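Local coordinates for putative ManD family dehydratase (PDB 3T6C), which catalyses in vitro, with low activity and one magnesium ion per subunit, the dehydration of D-gluconate to 2-dehydro-3-deoxy-D-gluconate, at residues V45-E50 / S73-Y78; A89-I94 / D123-Q128; T329-I334 / M362-S367; I353-V358 / P388-V393. All coordinates share one frame; numbering follows the deposited sequence.

Interactions 1 and 2 belong to the N-terminal domain of the subunit, interactions 3 and 4 to the barrel domain; all four are largely buried. Interaction 1 is wholly apolar, helix against sheet, and interaction 4 joins a helix start to a loop through prolines and a cysteine. Interactions 2 and 3 add polar chemistry: a lysine ammonium on a carbonyl in one, a lysine and bridging waters in the other. Interactions 3 and 4 share helix 355-367, at its C-terminal and N-terminal ends respectively. The domains meet where V46 CG1 lies 3.5 Å from I356 CD1, and again where E92 OE2 forms a 2.8 Å salt bridge with K333 NZ.

Interaction 1 (V45-E50 / S73-Y78); sequences VVVKIE and SAIDEY
I75 packs against V47 and V45 where helix 68-83 lies on the three-stranded antiparallel sheet of the N-terminal domain, the alpha+beta capping domain that precedes the barrel in the mandelate racemase and enolase families. Strand 44-51 is the middle strand of that sheet, and V47 and I75 mark the nearest backbone approach, 8.3 Å between their CA atoms. On the helix side a single residue, I75, makes the contact. I75 CB points at the strand but is still 4.8 Å from V47 CG2. I75 CG2, the short branch, comes only to 4.2 Å from V47 CG2. The long branch does more: CG1 lies anti to the carbonyl carbon (chi1 -62°), and an extended chi2 of 162° carries CD1 forward onto the sheet. At the tip, I75 CD1 is 3.5 Å from V47 CG2, a close methyl-to-methyl contact, and the two side chains cross obliquely. V45, two residues back along the strand and on the same sheet face, supplies a looser flank. T34 of strand 29-37, A62 in the loop after strand 57-61 and A113 of helix 108-129 also touch I75. I75 lies within a wider, pi-type turn at 74-78; at its end Y78 turns to a second subunit, its OH hydrogen-bonded to Y69 N of that chain, so one face of the helix serves the sheet and another the assembly. On the sheet side the last member of the cluster is V45, whose CG1 stops 4.3 Å from I75 CD1.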
loop_
_atom_site.group_PDB
_atom_site.type_symbol
_atom_site.label_atom_id
_atom_site.label_comp_id
_atom_site.label_asym_id
_atom_site.label_seq_id
_atom_site.Cartn_x
_atom_site.Cartn_y
_atom_site.Cartn_z
ATOM N N VAL A 45 -4.043 1.495 44.931
ATOM C CA VAL A 45 -5.471 1.145 45.029
ATOM C C VAL A 45 -5.638 -0.365 44.903
ATOM O O VAL A 45 -5.256 -0.949 43.878
ATOM C CB VAL A 45 -6.282 1.820 43.917
ATOM C CG1 VAL A 45 -7.772 1.595 44.148
ATOM C CG2 VAL A 45 -5.963 3.324 43.866
ATOM N N VAL A 46 -6.271 -0.992 45.893
ATOM C CA VAL A 46 -6.411 -2.442 45.920
ATOM C C VAL A 46 -7.910 -2.734 46.035
ATOM O O VAL A 46 -8.637 -1.989 46.691
ATOM C CB VAL A 46 -5.646 -3.012 47.151
ATOM C CG1 VAL A 46 -6.120 -4.412 47.528
ATOM C CG2 VAL A 46 -4.135 -2.959 46.900
ATOM N N VAL A 47 -8.371 -3.772 45.346
ATOM C CA VAL A 47 -9.738 -4.244 45.477
ATOM C C VAL A 47 -9.769 -5.589 46.201
ATOM O O VAL A 47 -8.924 -6.460 45.961
ATOM C CB VAL A 47 -10.329 -4.422 44.073
ATOM C CG1 VAL A 47 -11.617 -5.239 44.102
ATOM C CG2 VAL A 47 -10.605 -3.010 43.463
ATOM N N LYS A 48 -10.728 -5.740 47.119
ATOM C CA LYS A 48 -10.991 -7.060 47.746
ATOM C C LYS A 48 -12.421 -7.499 47.425
ATOM O O LYS A 48 -13.372 -6.771 47.733
ATOM C CB LYS A 48 -10.790 -6.997 49.285
ATOM C CG LYS A 48 -11.003 -8.362 49.955
ATOM C CD LYS A 48 -10.371 -8.226 51.365
ATOM C CE LYS A 48 -10.369 -9.486 52.146
ATOM N NZ LYS A 48 -9.723 -9.202 53.504
ATOM N N ILE A 49 -12.587 -8.668 46.795
ATOM C CA ILE A 49 -13.897 -9.221 46.503
ATOM C C ILE A 49 -14.168 -10.416 47.434
ATOM O O ILE A 49 -13.427 -11.386 47.412
ATOM C CB ILE A 49 -13.996 -9.705 45.052
ATOM C CG1 ILE A 49 -13.828 -8.526 44.087
ATOM C CG2 ILE A 49 -15.356 -10.431 44.851
ATOM C CD1 ILE A 49 -13.976 -8.926 42.620
ATOM N N GLU A 50 -15.197 -10.307 48.273
ATOM C CA GLU A 50 -15.587 -11.398 49.174
ATOM C C GLU A 50 -16.643 -12.266 48.533
ATOM O O GLU A 50 -17.457 -11.804 47.735
ATOM C CB GLU A 50 -16.097 -10.868 50.511
ATOM C CG GLU A 50 -15.017 -10.115 51.206
ATOM C CD GLU A 50 -15.269 -9.921 52.670
ATOM O OE1 GLU A 50 -16.449 -9.900 53.100
ATOM O OE2 GLU A 50 -14.269 -9.806 53.391
ATOM N N SER A 73 -13.961 5.883 43.254
ATOM C CA SER A 73 -15.370 6.073 42.923
ATOM C C SER A 73 -15.832 5.084 41.834
ATOM O O SER A 73 -16.890 4.451 41.916
ATOM C CB SER A 73 -15.589 7.507 42.425
ATOM O OG SER A 73 -16.955 7.743 42.178
ATOM N N ALA A 74 -15.034 4.953 40.787
ATOM C CA ALA A 74 -15.398 4.066 39.662
ATOM C C ALA A 74 -15.632 2.628 40.134
ATOM O O ALA A 74 -16.435 1.860 39.547
ATOM C CB ALA A 74 -14.305 4.135 38.535
ATOM N N ILE A 75 -14.930 2.219 41.193
ATOM C CA ILE A 75 -15.162 0.897 41.802
ATOM C C ILE A 75 -16.352 0.944 42.788
ATOM O O ILE A 75 -17.372 0.243 42.586
ATOM C CB ILE A 75 -13.916 0.409 42.537
ATOM C CG1 ILE A 75 -12.734 0.248 41.541
ATOM C CG2 ILE A 75 -14.247 -0.915 43.272
ATOM C CD1 ILE A 75 -11.358 0.189 42.237
ATOM N N ASP A 76 -16.237 1.769 43.831
ATOM C CA ASP A 76 -17.228 1.713 44.912
ATOM C C ASP A 76 -18.636 2.091 44.506
ATOM O O ASP A 76 -19.599 1.525 45.030
ATOM C CB ASP A 76 -16.805 2.629 46.057
ATOM C CG ASP A 76 -15.597 2.077 46.840
ATOM O OD1 ASP A 76 -15.184 0.915 46.623
ATOM O OD2 ASP A 76 -15.055 2.803 47.691
ATOM N N GLU A 77 -18.776 3.072 43.631
ATOM C CA GLU A 77 -20.112 3.540 43.273
ATOM C C GLU A 77 -20.711 2.774 42.117
ATOM O O GLU A 77 -21.933 2.820 41.921
ATOM C CB GLU A 77 -20.084 5.048 42.927
ATOM C CG GLU A 77 -19.608 5.974 44.058
ATOM C CD GLU A 77 -20.388 5.848 45.358
ATOM O OE1 GLU A 77 -21.547 5.371 45.358
ATOM O OE2 GLU A 77 -19.827 6.233 46.397
ATOM N N TYR A 78 -19.865 2.086 41.344
ATOM C CA TYR A 78 -20.333 1.450 40.092
ATOM C C TYR A 78 -20.030 -0.060 40.005
ATOM O O TYR A 78 -20.960 -0.894 40.053
ATOM C CB TYR A 78 -19.764 2.215 38.861
ATOM C CG TYR A 78 -20.204 3.652 38.879
ATOM C CD1 TYR A 78 -21.480 4.017 38.410
ATOM C CD2 TYR A 78 -19.360 4.673 39.371
ATOM C CE1 TYR A 78 -21.901 5.302 38.462
ATOM C CE2 TYR A 78 -19.780 5.994 39.411
ATOM C CZ TYR A 78 -21.052 6.296 38.933
ATOM O OH TYR A 78 -21.467 7.623 38.960
#

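Interaction 2 (A89-I94 / D123-Q128); sequences ARIEDI and DIKGKQ
A89 meets K125 through its backbone: K125 NZ donates to A89 O at 2.9 Å. The ammonium lies in the carbonyl plane on a lone pair of the oxygen, with a C=O...N angle of 119°. The methyl of A89 adds a flank, its CB 3.8 Å from the same NZ. This carbonyl also receives a weak bond from I91 N, closing an inverse gamma turn centred on R90. R90 itself is the N-cap residue of helix 91-100; its carbonyl takes I94 N at 2.9 Å, and its guanidinium reaches D143 of a third subunit. The contact thus joins the start of helix 91-100 to the last turns of helix 108-129, two consecutive helices of the N-terminal domain of this enolase-type fold. I91 supplies the apolar half. Its extended CD1 rests 3.8 Å from K125 CE and 3.9 Å from K125 CB, lying across a lysine chain folded at chi2 (77°) and chi3 (63°). That double bend carries NZ past the isoleucine and back to the turn. Beyond A89 O, K125 NZ has a second partner, forming a salt bridge with E135 of the third subunit.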
loop_
_atom_site.group_PDB
_atom_site.type_symbol
_atom_site.label_atom_id
_atom_site.label_comp_id
_atom_site.label_asym_id
_atom_site.label_seq_id
_atom_site.Cartn_x
_atom_site.Cartn_y
_atom_site.Cartn_z
ATOM N N ALA A 89 -17.177 -17.113 38.874
ATOM C CA ALA A 89 -16.574 -18.032 37.889
ATOM C C ALA A 89 -16.617 -17.438 36.469
ATOM O O ALA A 89 -15.773 -17.807 35.639
ATOM C CB ALA A 89 -17.324 -19.363 37.885
ATOM N N ARG A 90 -17.561 -16.529 36.181
ATOM C CA ARG A 90 -17.638 -16.154 34.794
ATOM C C ARG A 90 -16.798 -14.882 34.696
ATOM O O ARG A 90 -17.288 -13.754 34.421
ATOM C CB ARG A 90 -19.110 -15.799 34.532
ATOM C CG ARG A 90 -20.012 -17.063 34.656
ATOM C CD ARG A 90 -21.417 -16.845 34.046
ATOM N NE ARG A 90 -22.196 -18.102 34.245
ATOM C CZ ARG A 90 -23.115 -18.574 33.387
ATOM N NH1 ARG A 90 -23.420 -17.894 32.283
ATOM N NH2 ARG A 90 -23.761 -19.706 33.679
ATOM N N ILE A 91 -15.516 -15.121 34.500
ATOM C CA ILE A 91 -14.517 -14.011 34.521
ATOM C C ILE A 91 -14.678 -13.232 33.225
ATOM O O ILE A 91 -14.765 -12.014 33.248
ATOM C CB ILE A 91 -13.063 -14.513 34.679
ATOM C CG1 ILE A 91 -12.909 -15.278 36.012
ATOM C CG2 ILE A 91 -12.098 -13.308 34.564
ATOM C CD1 ILE A 91 -11.455 -15.742 36.300
ATOM N N GLU A 92 -14.730 -13.929 32.088
ATOM C CA GLU A 92 -14.818 -13.222 30.818
ATOM C C GLU A 92 -16.146 -12.487 30.660
ATOM O O GLU A 92 -16.167 -11.375 30.147
ATOM C CB GLU A 92 -14.686 -14.247 29.691
ATOM C CG GLU A 92 -14.615 -13.607 28.315
ATOM C CD GLU A 92 -13.278 -12.960 28.011
ATOM O OE1 GLU A 92 -12.222 -13.561 28.296
ATOM O OE2 GLU A 92 -13.307 -11.861 27.438
ATOM N N ASP A 93 -17.248 -13.109 31.095
ATOM C CA ASP A 93 -18.569 -12.490 30.934
ATOM C C ASP A 93 -18.601 -11.255 31.829
ATOM O O ASP A 93 -19.151 -10.227 31.424
ATOM C CB ASP A 93 -19.678 -13.468 31.360
ATOM C CG ASP A 93 -21.059 -12.879 31.164
ATOM O OD1 ASP A 93 -21.505 -12.769 30.005
ATOM O OD2 ASP A 93 -21.743 -12.557 32.168
ATOM N N ILE A 94 -18.028 -11.330 33.040
ATOM C CA ILE A 94 -17.955 -10.157 33.894
ATOM C C ILE A 94 -17.040 -9.074 33.290
ATOM O O ILE A 94 -17.387 -7.894 33.301
ATOM C CB ILE A 94 -17.512 -10.540 35.322
ATOM C CG1 ILE A 94 -18.637 -11.349 36.010
ATOM C CG2 ILE A 94 -17.103 -9.269 36.141
ATOM C CD1 ILE A 94 -18.150 -11.947 37.338
ATOM N N ASP A 123 -7.818 -14.359 41.085
ATOM C CA ASP A 123 -7.354 -14.812 42.411
ATOM C C ASP A 123 -8.334 -15.832 42.994
ATOM O O ASP A 123 -7.931 -16.895 43.455
ATOM C CB ASP A 123 -7.221 -13.589 43.311
ATOM C CG ASP A 123 -6.443 -13.875 44.583
ATOM O OD1 ASP A 123 -5.559 -14.776 44.596
ATOM O OD2 ASP A 123 -6.730 -13.187 45.587
ATOM N N ILE A 124 -9.626 -15.512 42.929
ATOM C CA ILE A 124 -10.663 -16.421 43.408
ATOM C C ILE A 124 -10.639 -17.738 42.599
ATOM O O ILE A 124 -10.771 -18.809 43.160
ATOM C CB ILE A 124 -12.043 -15.757 43.279
ATOM C CG1 ILE A 124 -12.178 -14.716 44.426
ATOM C CG2 ILE A 124 -13.164 -16.812 43.378
ATOM C CD1 ILE A 124 -13.320 -13.727 44.307
ATOM N N LYS A 125 -10.519 -17.651 41.277
ATOM C CA LYS A 125 -10.483 -18.860 40.430
ATOM C C LYS A 125 -9.331 -19.769 40.824
ATOM O O LYS A 125 -9.503 -20.985 40.953
ATOM C CB LYS A 125 -10.370 -18.443 38.962
ATOM C CG LYS A 125 -10.386 -19.636 37.936
ATOM C CD LYS A 125 -11.817 -20.220 37.700
ATOM C CE LYS A 125 -12.772 -19.186 37.086
ATOM N NZ LYS A 125 -13.882 -19.877 36.397
ATOM N N GLY A 126 -8.159 -19.197 41.057
ATOM C CA GLY A 126 -7.029 -20.047 41.474
ATOM C C GLY A 126 -7.274 -20.627 42.865
ATOM O O GLY A 126 -6.972 -21.791 43.120
ATOM N N LYS A 127 -7.830 -19.846 43.785
ATOM C CA LYS A 127 -8.087 -20.393 45.082
ATOM C C LYS A 127 -9.138 -21.514 45.026
ATOM O O LYS A 127 -9.001 -22.517 45.728
ATOM C CB LYS A 127 -8.501 -19.299 46.060
ATOM C CG LYS A 127 -7.331 -18.360 46.434
ATOM C CD LYS A 127 -7.881 -17.080 47.117
ATOM C CE LYS A 127 -6.702 -16.228 47.604
ATOM N NZ LYS A 127 -7.167 -14.957 48.305
ATOM N N GLN A 128 -10.167 -21.339 44.202
ATOM C CA GLN A 128 -11.179 -22.394 43.990
ATOM C C GLN A 128 -10.533 -23.668 43.441
ATOM O O GLN A 128 -10.857 -24.809 43.855
ATOM C CB GLN A 128 -12.238 -21.869 43.033
ATOM C CG GLN A 128 -13.313 -22.872 42.697
ATOM C CD GLN A 128 -14.252 -22.311 41.660
ATOM O OE1 GLN A 128 -13.852 -21.491 40.814
ATOM N NE2 GLN A 128 -15.503 -22.767 41.683
#

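Interaction 3 (T329-I334 / M362-S367); sequences TPAKKI and MHLDLS
L364 splits its two methyls between neighbouring residues of the facing helix: CD1 sits 3.7 Å from A331 CB, and CD2 lies 3.8 Å from K332 CA. CD2 thus presses on the backbone as much as on a side chain. K332 leaves its helix with CG anti to the backbone N and bends once, at chi2 (64°), which carries its aliphatic part across the leucine, with K332 CB and CD near L364 CD2, and its ammonium toward the end of helix 355-367. There two waters join the helices. One accepts from K332 NZ at 2.6 Å, donates to L364 O at 3.1 Å and also bonds S367 OG. The other accepts from the same NZ at 2.8 Å and lies 2.8 Å from S367 O. The direct gap from K332 NZ to S367 O is 3.8 Å, consistent with solvent carrying the polar link. L137 O is a further acceptor for the ammonium, fixing it from outside the pair. The axes of the two short segments run in the same general direction, approaching to 10.9 Å and crossing at -31°. They belong to successive outer helices of the modified TIM barrel, (beta/alpha)7-beta in this family, with the barrel strand 344-345 between them in sequence. Around the pair, helix 91-100 covers T329, P330 and K333, helix 133-136 meets H363 and L366, and strand 145-151 lies against D365 and L366.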
loop_
_atom_site.group_PDB
_atom_site.type_symbol
_atom_site.label_atom_id
_atom_site.label_comp_id
_atom_site.label_asym_id
_atom_site.label_seq_id
_atom_site.Cartn_x
_atom_site.Cartn_y
_atom_site.Cartn_z
ATOM N N THR A 329 -7.165 -10.605 32.325
ATOM C CA THR A 329 -7.907 -11.070 31.127
ATOM C C THR A 329 -7.392 -10.397 29.839
ATOM O O THR A 329 -6.948 -11.079 28.904
ATOM C CB THR A 329 -9.413 -10.880 31.322
ATOM O OG1 THR A 329 -9.860 -11.810 32.337
ATOM C CG2 THR A 329 -10.213 -11.187 30.015
ATOM N N PRO A 330 -7.394 -9.068 29.798
ATOM C CA PRO A 330 -6.869 -8.435 28.574
ATOM C C PRO A 330 -5.352 -8.538 28.448
ATOM O O PRO A 330 -4.862 -8.595 27.316
ATOM C CB PRO A 330 -7.327 -6.993 28.709
ATOM C CG PRO A 330 -7.517 -6.775 30.227
ATOM C CD PRO A 330 -8.078 -8.101 30.685
ATOM N N ALA A 331 -4.618 -8.573 29.554
ATOM C CA ALA A 331 -3.173 -8.701 29.424
ATOM C C ALA A 331 -2.806 -10.017 28.753
ATOM O O ALA A 331 -1.852 -10.078 27.959
ATOM C CB ALA A 331 -2.501 -8.622 30.797
ATOM N N LYS A 332 -3.485 -11.101 29.120
ATOM C CA LYS A 332 -3.180 -12.385 28.502
ATOM C C LYS A 332 -3.448 -12.316 27.017
ATOM O O LYS A 332 -2.670 -12.874 26.195
ATOM C CB LYS A 332 -4.009 -13.511 29.182
ATOM C CG LYS A 332 -3.769 -14.894 28.630
ATOM C CD LYS A 332 -2.351 -15.355 28.866
ATOM C CE LYS A 332 -2.230 -16.850 28.605
ATOM N NZ LYS A 332 -0.842 -17.317 28.702
ATOM N N LYS A 333 -4.515 -11.619 26.643
ATOM C CA LYS A 333 -4.834 -11.461 25.205
ATOM C C LYS A 333 -3.759 -10.646 24.477
ATOM O O LYS A 333 -3.365 -10.997 23.377
ATOM C CB LYS A 333 -6.209 -10.834 24.981
ATOM C CG LYS A 333 -7.295 -11.709 25.623
ATOM C CD LYS A 333 -8.632 -11.061 25.367
ATOM C CE LYS A 333 -9.711 -11.954 26.080
ATOM N NZ LYS A 333 -10.964 -11.159 26.176
ATOM N N ILE A 334 -3.273 -9.578 25.099
ATOM C CA ILE A 334 -2.224 -8.779 24.462
ATOM C C ILE A 334 -0.931 -9.587 24.398
ATOM O O ILE A 334 -0.165 -9.483 23.435
ATOM C CB ILE A 334 -1.985 -7.486 25.302
ATOM C CG1 ILE A 334 -3.196 -6.549 25.115
ATOM C CG2 ILE A 334 -0.686 -6.803 24.811
ATOM C CD1 ILE A 334 -3.291 -5.448 26.168
ATOM N N MET A 362 3.948 -11.188 37.178
ATOM C CA MET A 362 4.872 -12.310 37.209
ATOM C C MET A 362 4.184 -13.648 36.863
ATOM O O MET A 362 4.844 -14.538 36.325
ATOM C CB MET A 362 5.577 -12.381 38.573
ATOM C CG MET A 362 6.623 -11.272 38.634
ATOM S SD MET A 362 7.527 -11.333 40.153
ATOM C CE MET A 362 8.614 -9.896 39.921
ATOM N N HIS A 363 2.888 -13.789 37.199
ATOM C CA HIS A 363 2.147 -14.983 36.802
ATOM C C HIS A 363 1.972 -15.039 35.286
ATOM O O HIS A 363 2.116 -16.111 34.695
ATOM C CB HIS A 363 0.820 -15.061 37.525
ATOM C CG HIS A 363 0.946 -15.547 38.938
ATOM N ND1 HIS A 363 0.163 -16.566 39.452
ATOM C CD2 HIS A 363 1.759 -15.152 39.947
ATOM C CE1 HIS A 363 0.482 -16.770 40.722
ATOM N NE2 HIS A 363 1.439 -15.916 41.055
ATOM N N LEU A 364 1.691 -13.899 34.669
ATOM C CA LEU A 364 1.738 -13.804 33.196
ATOM C C LEU A 364 3.135 -14.119 32.691
ATOM O O LEU A 364 3.288 -14.914 31.747
ATOM C CB LEU A 364 1.318 -12.410 32.726
ATOM C CG LEU A 364 -0.205 -12.157 32.822
ATOM C CD1 LEU A 364 -0.424 -10.648 33.044
ATOM C CD2 LEU A 364 -0.878 -12.631 31.546
ATOM N N ASP A 365 4.152 -13.497 33.279
ATOM C CA ASP A 365 5.518 -13.752 32.846
ATOM C C ASP A 365 5.889 -15.221 32.874
ATOM O O ASP A 365 6.522 -15.706 31.934
ATOM C CB ASP A 365 6.515 -13.044 33.770
ATOM C CG ASP A 365 6.483 -11.530 33.673
ATOM O OD1 ASP A 365 6.031 -10.940 32.667
ATOM O OD2 ASP A 365 6.987 -10.912 34.665
ATOM N N LEU A 366 5.529 -15.938 33.951
ATOM C CA LEU A 366 5.846 -17.367 34.021
ATOM C C LEU A 366 5.175 -18.201 32.932
ATOM O O LEU A 366 5.782 -19.216 32.496
ATOM C CB LEU A 366 5.476 -17.923 35.395
ATOM C CG LEU A 366 6.419 -17.485 36.495
ATOM C CD1 LEU A 366 5.821 -17.930 37.830
ATOM C CD2 LEU A 366 7.775 -18.192 36.314
ATOM N N SER A 367 3.954 -17.809 32.530
ATOM C CA SER A 367 3.149 -18.633 31.630
ATOM C C SER A 367 3.230 -18.222 30.162
ATOM O O SER A 367 2.606 -18.867 29.294
ATOM C CB SER A 367 1.691 -18.689 32.124
ATOM O OG SER A 367 1.168 -17.371 32.217
HETATM O O HOH W 1 0.736 -15.850 30.209
HETATM O O HOH W 2 0.432 -19.549 27.590
#

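Interaction 4 (I353-V358 / P388-V393); sequences ISPIGV and PGCPEV
The N-terminal turn of helix 355-367, a barrel-domain helix, is packed by the loop running from helix 381-386 into strand 392-394. P355 and C390 make the principal contact. The sulfur meets the CB-CG side of the proline, C390 SG lying 3.7 Å from P355 CB and 4.0 Å from P355 CG, and these two residues are also the nearest backbone neighbours, 6.3 Å between CA atoms. C390 holds SG anti to its own carbonyl carbon (chi1 -74°), which aims it at the ring. One helical turn on, V358 faces P391; V358 CG1 to P391 CG is a loose 4.4 Å, and since P391 is modelled in two conformers this distance is tentative. The loop is shaped by its backbone: G389 has a positive phi of 108°, just before the chain extends through C390 and P391, and P391 O is bonded by R384. E392 pairs with R209 of a fourth subunit.

On the helix side, S354 occupies the N-cap position. Its OG accepts a weak bond from G357 N at 3.4 Å, with an N-H...O angle of 161°, and its carbonyl takes V358 N at 3.0 Å. G357 CA lies 3.8 Å from I353 CG1, so the residue before the cap folds back closely over the first turn. S354 and I356 touch V46 of the N-terminal domain, while V358 lies about 7 Å, side chain to side chain, from P350, a position probably important for activity and substrate specificity. A serine N-cap followed directly by proline in the first helical turn is a classic helix start.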
loop_
_atom_site.group_PDB
_atom_site.type_symbol
_atom_site.label_atom_id
_atom_site.label_comp_id
_atom_site.label_asym_id
_atom_site.label_seq_id
_atom_site.Cartn_x
_atom_site.Cartn_y
_atom_site.Cartn_z
ATOM N N ILE A 353 2.490 0.453 41.541
ATOM C CA ILE A 353 1.802 -0.781 41.278
ATOM C C ILE A 353 1.760 -1.465 42.637
ATOM O O ILE A 353 2.766 -1.432 43.333
ATOM C CB ILE A 353 2.532 -1.588 40.211
ATOM C CG1 ILE A 353 1.768 -2.892 39.923
ATOM C CG2 ILE A 353 4.006 -1.913 40.563
ATOM C CD1 ILE A 353 2.333 -3.670 38.686
ATOM N N SER A 354 0.673 -2.158 43.003
ATOM C CA SER A 354 0.684 -2.819 44.319
ATOM C C SER A 354 1.388 -4.157 44.200
ATOM O O SER A 354 1.567 -4.658 43.099
ATOM C CB SER A 354 -0.739 -3.036 44.849
ATOM O OG SER A 354 -1.346 -4.057 44.113
ATOM N N PRO A 355 1.776 -4.779 45.343
ATOM C CA PRO A 355 2.354 -6.107 45.213
ATOM C C PRO A 355 1.411 -7.134 44.543
ATOM O O PRO A 355 1.910 -8.111 43.993
ATOM C CB PRO A 355 2.581 -6.513 46.664
ATOM C CG PRO A 355 2.993 -5.194 47.310
ATOM C CD PRO A 355 1.994 -4.203 46.685
ATOM N N ILE A 356 0.097 -6.924 44.617
ATOM C CA ILE A 356 -0.879 -7.734 43.877
ATOM C C ILE A 356 -0.630 -7.646 42.366
ATOM O O ILE A 356 -0.575 -8.697 41.687
ATOM C CB ILE A 356 -2.296 -7.299 44.219
ATOM C CG1 ILE A 356 -2.533 -7.422 45.706
ATOM C CG2 ILE A 356 -3.334 -8.155 43.439
ATOM C CD1 ILE A 356 -3.727 -6.568 46.191
ATOM N N GLY A 357 -0.427 -6.413 41.863
ATOM C CA GLY A 357 -0.116 -6.160 40.452
ATOM C C GLY A 357 1.240 -6.748 40.067
ATOM O O GLY A 357 1.387 -7.318 38.983
ATOM N N VAL A 358 2.207 -6.655 40.980
ATOM C CA VAL A 358 3.519 -7.272 40.731
ATOM C C VAL A 358 3.370 -8.770 40.553
ATOM O O VAL A 358 3.948 -9.363 39.623
ATOM C CB VAL A 358 4.477 -6.981 41.888
ATOM C CG1 VAL A 358 5.783 -7.789 41.734
ATOM C CG2 VAL A 358 4.764 -5.500 41.890
ATOM N N PRO A 388 1.508 -9.925 52.554
ATOM C CA PRO A 388 2.238 -11.204 52.667
ATOM C C PRO A 388 2.193 -11.996 51.367
ATOM O O PRO A 388 1.139 -12.071 50.709
ATOM C CB PRO A 388 1.468 -11.956 53.768
ATOM C CG PRO A 388 0.833 -10.843 54.572
ATOM C CD PRO A 388 0.468 -9.775 53.578
ATOM N N GLY A 389 3.333 -12.583 50.988
ATOM C CA GLY A 389 3.405 -13.306 49.711
ATOM C C GLY A 389 4.211 -12.642 48.615
ATOM O O GLY A 389 4.254 -13.148 47.504
ATOM N N CYS A 390 4.850 -11.501 48.878
ATOM C CA CYS A 390 5.591 -10.845 47.806
ATOM C C CYS A 390 6.662 -11.812 47.262
ATOM O O CYS A 390 7.199 -12.630 48.041
ATOM C CB CYS A 390 6.307 -9.623 48.359
ATOM S SG CYS A 390 5.161 -8.244 48.705
ATOM N N PRO A 391 6.931 -11.750 45.946
ATOM C CA PRO A 391 8.005 -12.586 45.377
ATOM C C PRO A 391 9.370 -12.405 46.063
ATOM O O PRO A 391 9.646 -11.347 46.626
ATOM C CB PRO A 391 8.070 -12.117 43.921
ATOM C CG PRO A 391 6.665 -11.720 43.600
ATOM C CD PRO A 391 6.068 -11.172 44.888
ATOM N N GLU A 392 10.194 -13.453 46.032
ATOM C CA GLU A 392 11.554 -13.382 46.533
ATOM C C GLU A 392 12.428 -12.949 45.362
ATOM O O GLU A 392 12.198 -13.418 44.239
ATOM C CB GLU A 392 12.000 -14.790 46.952
ATOM C CG GLU A 392 13.438 -14.901 47.423
ATOM C CD GLU A 392 13.892 -16.360 47.640
ATOM O OE1 GLU A 392 13.077 -17.294 47.447
ATOM O OE2 GLU A 392 15.088 -16.555 47.978
ATOM N N VAL A 393 13.447 -12.129 45.597
ATOM C CA VAL A 393 14.395 -11.753 44.519
ATOM C C VAL A 393 15.791 -12.222 44.952
ATOM O O VAL A 393 16.192 -12.009 46.109
ATOM C CB VAL A 393 14.348 -10.252 44.290
ATOM C CG1 VAL A 393 15.418 -9.816 43.300
ATOM C CG2 VAL A 393 12.893 -9.867 43.783
#